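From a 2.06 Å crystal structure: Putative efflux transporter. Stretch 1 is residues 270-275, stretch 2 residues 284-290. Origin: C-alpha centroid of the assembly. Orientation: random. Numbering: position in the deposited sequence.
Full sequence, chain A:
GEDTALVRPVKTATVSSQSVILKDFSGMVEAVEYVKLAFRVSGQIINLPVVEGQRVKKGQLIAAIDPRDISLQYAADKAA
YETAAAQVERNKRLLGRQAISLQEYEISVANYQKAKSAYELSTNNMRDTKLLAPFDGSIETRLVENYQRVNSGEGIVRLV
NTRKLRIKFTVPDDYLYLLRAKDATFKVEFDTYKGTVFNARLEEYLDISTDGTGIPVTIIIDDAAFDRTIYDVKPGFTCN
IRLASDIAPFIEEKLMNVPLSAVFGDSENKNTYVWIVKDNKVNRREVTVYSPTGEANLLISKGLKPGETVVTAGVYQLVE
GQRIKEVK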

# COMPACT_ATOMS: atom_id res chain seq x y z
N LYS A 270 -11.79 3.61 -23.34
CA LYS A 270 -11.47 3.52 -21.91
C LYS A 270 -9.92 3.54 -21.64
O LYS A 270 -9.49 3.38 -20.49
CB LYS A 270 -12.14 2.27 -21.28
CG LYS A 270 -11.53 0.94 -21.68
CD LYS A 270 -11.96 -0.18 -20.74
CE LYS A 270 -10.99 -1.34 -20.77
NZ LYS A 270 -11.35 -2.39 -19.78
N ASN A 271 -9.10 3.80 -22.69
CA ASN A 271 -7.63 3.83 -22.59
C ASN A 271 -7.07 5.04 -21.85
O ASN A 271 -7.70 6.10 -21.80
CB ASN A 271 -6.97 3.77 -23.96
CG ASN A 271 -7.42 2.64 -24.81
OD1 ASN A 271 -7.84 1.60 -24.30
ND2 ASN A 271 -7.32 2.81 -26.12
N THR A 272 -5.85 4.88 -21.33
CA THR A 272 -5.14 5.97 -20.64
C THR A 272 -3.89 6.32 -21.43
O THR A 272 -3.24 5.44 -21.98
CB THR A 272 -4.82 5.60 -19.19
OG1 THR A 272 -4.11 4.36 -19.15
CG2 THR A 272 -6.09 5.55 -18.33
N TYR A 273 -3.58 7.61 -21.48
CA TYR A 273 -2.46 8.16 -22.23
C TYR A 273 -1.66 9.15 -21.43
O TYR A 273 -2.13 9.69 -20.43
CB TYR A 273 -2.99 8.88 -23.51
CG TYR A 273 -3.87 8.03 -24.38
CD1 TYR A 273 -3.33 7.22 -25.38
CD2 TYR A 273 -5.25 7.99 -24.19
CE1 TYR A 273 -4.14 6.40 -26.17
CE2 TYR A 273 -6.07 7.17 -24.96
CZ TYR A 273 -5.51 6.39 -25.97
OH TYR A 273 -6.32 5.59 -26.74
N VAL A 274 -0.46 9.45 -21.95
CA VAL A 274 0.44 10.52 -21.55
C VAL A 274 0.94 11.23 -22.82
O VAL A 274 0.88 10.66 -23.92
CB VAL A 274 1.66 10.08 -20.68
CG1 VAL A 274 1.23 9.50 -19.33
CG2 VAL A 274 2.59 9.14 -21.45
N TRP A 275 1.51 12.42 -22.65
CA TRP A 275 2.23 13.12 -23.72
C TRP A 275 3.70 12.90 -23.48
O TRP A 275 4.19 13.31 -22.43
CB TRP A 275 1.92 14.64 -23.74
CG TRP A 275 0.55 15.04 -24.18
CD1 TRP A 275 -0.39 15.69 -23.42
CD2 TRP A 275 -0.02 14.89 -25.49
NE1 TRP A 275 -1.51 15.95 -24.18
CE2 TRP A 275 -1.31 15.45 -25.45
CE3 TRP A 275 0.46 14.35 -26.70
CZ2 TRP A 275 -2.15 15.49 -26.58
CZ3 TRP A 275 -0.37 14.38 -27.81
CH2 TRP A 275 -1.67 14.91 -27.74
N ARG A 284 1.39 11.47 -28.34
CA ARG A 284 0.56 10.70 -27.43
C ARG A 284 1.07 9.25 -27.30
O ARG A 284 1.49 8.63 -28.27
CB ARG A 284 -0.90 10.72 -27.86
CG ARG A 284 -1.86 10.49 -26.69
CD ARG A 284 -3.31 10.47 -27.14
NE ARG A 284 -3.55 9.46 -28.18
CZ ARG A 284 -4.76 9.02 -28.53
NH1 ARG A 284 -5.84 9.48 -27.92
NH2 ARG A 284 -4.89 8.10 -29.48
N ARG A 285 1.06 8.75 -26.06
CA ARG A 285 1.52 7.43 -25.72
C ARG A 285 0.51 6.74 -24.81
O ARG A 285 0.20 7.24 -23.72
CB ARG A 285 2.91 7.54 -25.05
CG ARG A 285 3.47 6.23 -24.51
CD ARG A 285 4.15 5.36 -25.56
NE ARG A 285 5.37 5.99 -26.09
CZ ARG A 285 6.53 6.07 -25.46
NH1 ARG A 285 6.68 5.52 -24.25
NH2 ARG A 285 7.56 6.67 -26.03
N GLU A 286 0.01 5.57 -25.25
CA GLU A 286 -0.92 4.79 -24.44
C GLU A 286 -0.13 4.08 -23.33
O GLU A 286 0.95 3.52 -23.57
CB GLU A 286 -1.73 3.79 -25.27
CG GLU A 286 -2.78 3.13 -24.40
CD GLU A 286 -3.62 2.04 -25.04
OE1 GLU A 286 -3.41 1.73 -26.23
OE2 GLU A 286 -4.50 1.51 -24.33
N VAL A 287 -0.67 4.15 -22.12
CA VAL A 287 -0.08 3.55 -20.92
C VAL A 287 -1.14 2.67 -20.23
O VAL A 287 -2.34 2.84 -20.45
CB VAL A 287 0.49 4.64 -19.95
CG1 VAL A 287 1.60 5.47 -20.61
CG2 VAL A 287 -0.62 5.56 -19.39
N THR A 288 -0.67 1.72 -19.40
CA THR A 288 -1.50 0.87 -18.56
C THR A 288 -1.19 1.27 -17.14
O THR A 288 -0.04 1.18 -16.70
CB THR A 288 -1.30 -0.64 -18.82
OG1 THR A 288 -1.52 -0.90 -20.19
CG2 THR A 288 -2.27 -1.52 -17.99
N VAL A 289 -2.20 1.76 -16.43
CA VAL A 289 -2.09 2.13 -15.03
C VAL A 289 -2.15 0.82 -14.23
O VAL A 289 -3.03 -0.02 -14.49
CB VAL A 289 -3.17 3.16 -14.60
CG1 VAL A 289 -3.08 3.47 -13.10
CG2 VAL A 289 -3.05 4.45 -15.41
N TYR A 290 -1.21 0.63 -13.31
CA TYR A 290 -1.20 -0.56 -12.47
C TYR A 290 -2.48 -0.66 -11.64
O TYR A 290 -2.83 0.27 -10.89
CB TYR A 290 0.03 -0.62 -11.54
CG TYR A 290 -0.02 -1.80 -10.60
CD1 TYR A 290 0.24 -3.09 -11.06
CD2 TYR A 290 -0.46 -1.66 -9.29
CE1 TYR A 290 0.14 -4.20 -10.22
CE2 TYR A 290 -0.61 -2.76 -8.45
CZ TYR A 290 -0.28 -4.03 -8.91
OH TYR A 290 -0.39 -5.11 -8.08
O HOH W 1 -4.81 2.02 -17.66
O HOH W 2 -4.68 2.25 -21.80

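The two stretches pair as antiparallel strands, with Val274 and Arg285 forming a reciprocal hydrogen-bonded pair. These residues exchange two backbone hydrogen bonds, Val274 N to Arg285 O and Arg285 N to Val274 O, both 2.9 Å. Two residues along, beyond the non-hydrogen-bonded pair Tyr273 and Glu286, Val287 N donates to Thr272 O at 2.9 Å, nearly linearly. The return bond to Val287 O comes instead from the Thr272 side chain: OG1 of Thr272, with chi1 in the p well, donates to O of Val287 at 2.7 Å. Two waters extend the pairing. Water 1 donates to Thr272 OG1 and accepts from Val289 N (both 2.9 Å), while water 2 accepts from Thr272 N (2.9 Å) and donates to Val287 O (2.8 Å) and Glu286 OE2 (2.6 Å).

On the face carrying Tyr273, Trp275, Arg284 and Glu286, the Arg284 guanidinium lies flat on the Tyr273 ring, planes 3° apart. Its CZ sits 3.8 Å from the ring centroid, so the delocalised cation meets the π cloud. The aliphatic part of Arg284 also covers the Trp275 ring, with CB 3.7 Å from Trp275 CZ3. Asn271 ND2 donates to Tyr273 OH at 3.0 Å, tethering the phenol end. On the face carrying Thr272, Val274, Arg285 and Val287, the two valines make an apolar contact, Val274 CG2 to Val287 CG1 at 3.9 Å.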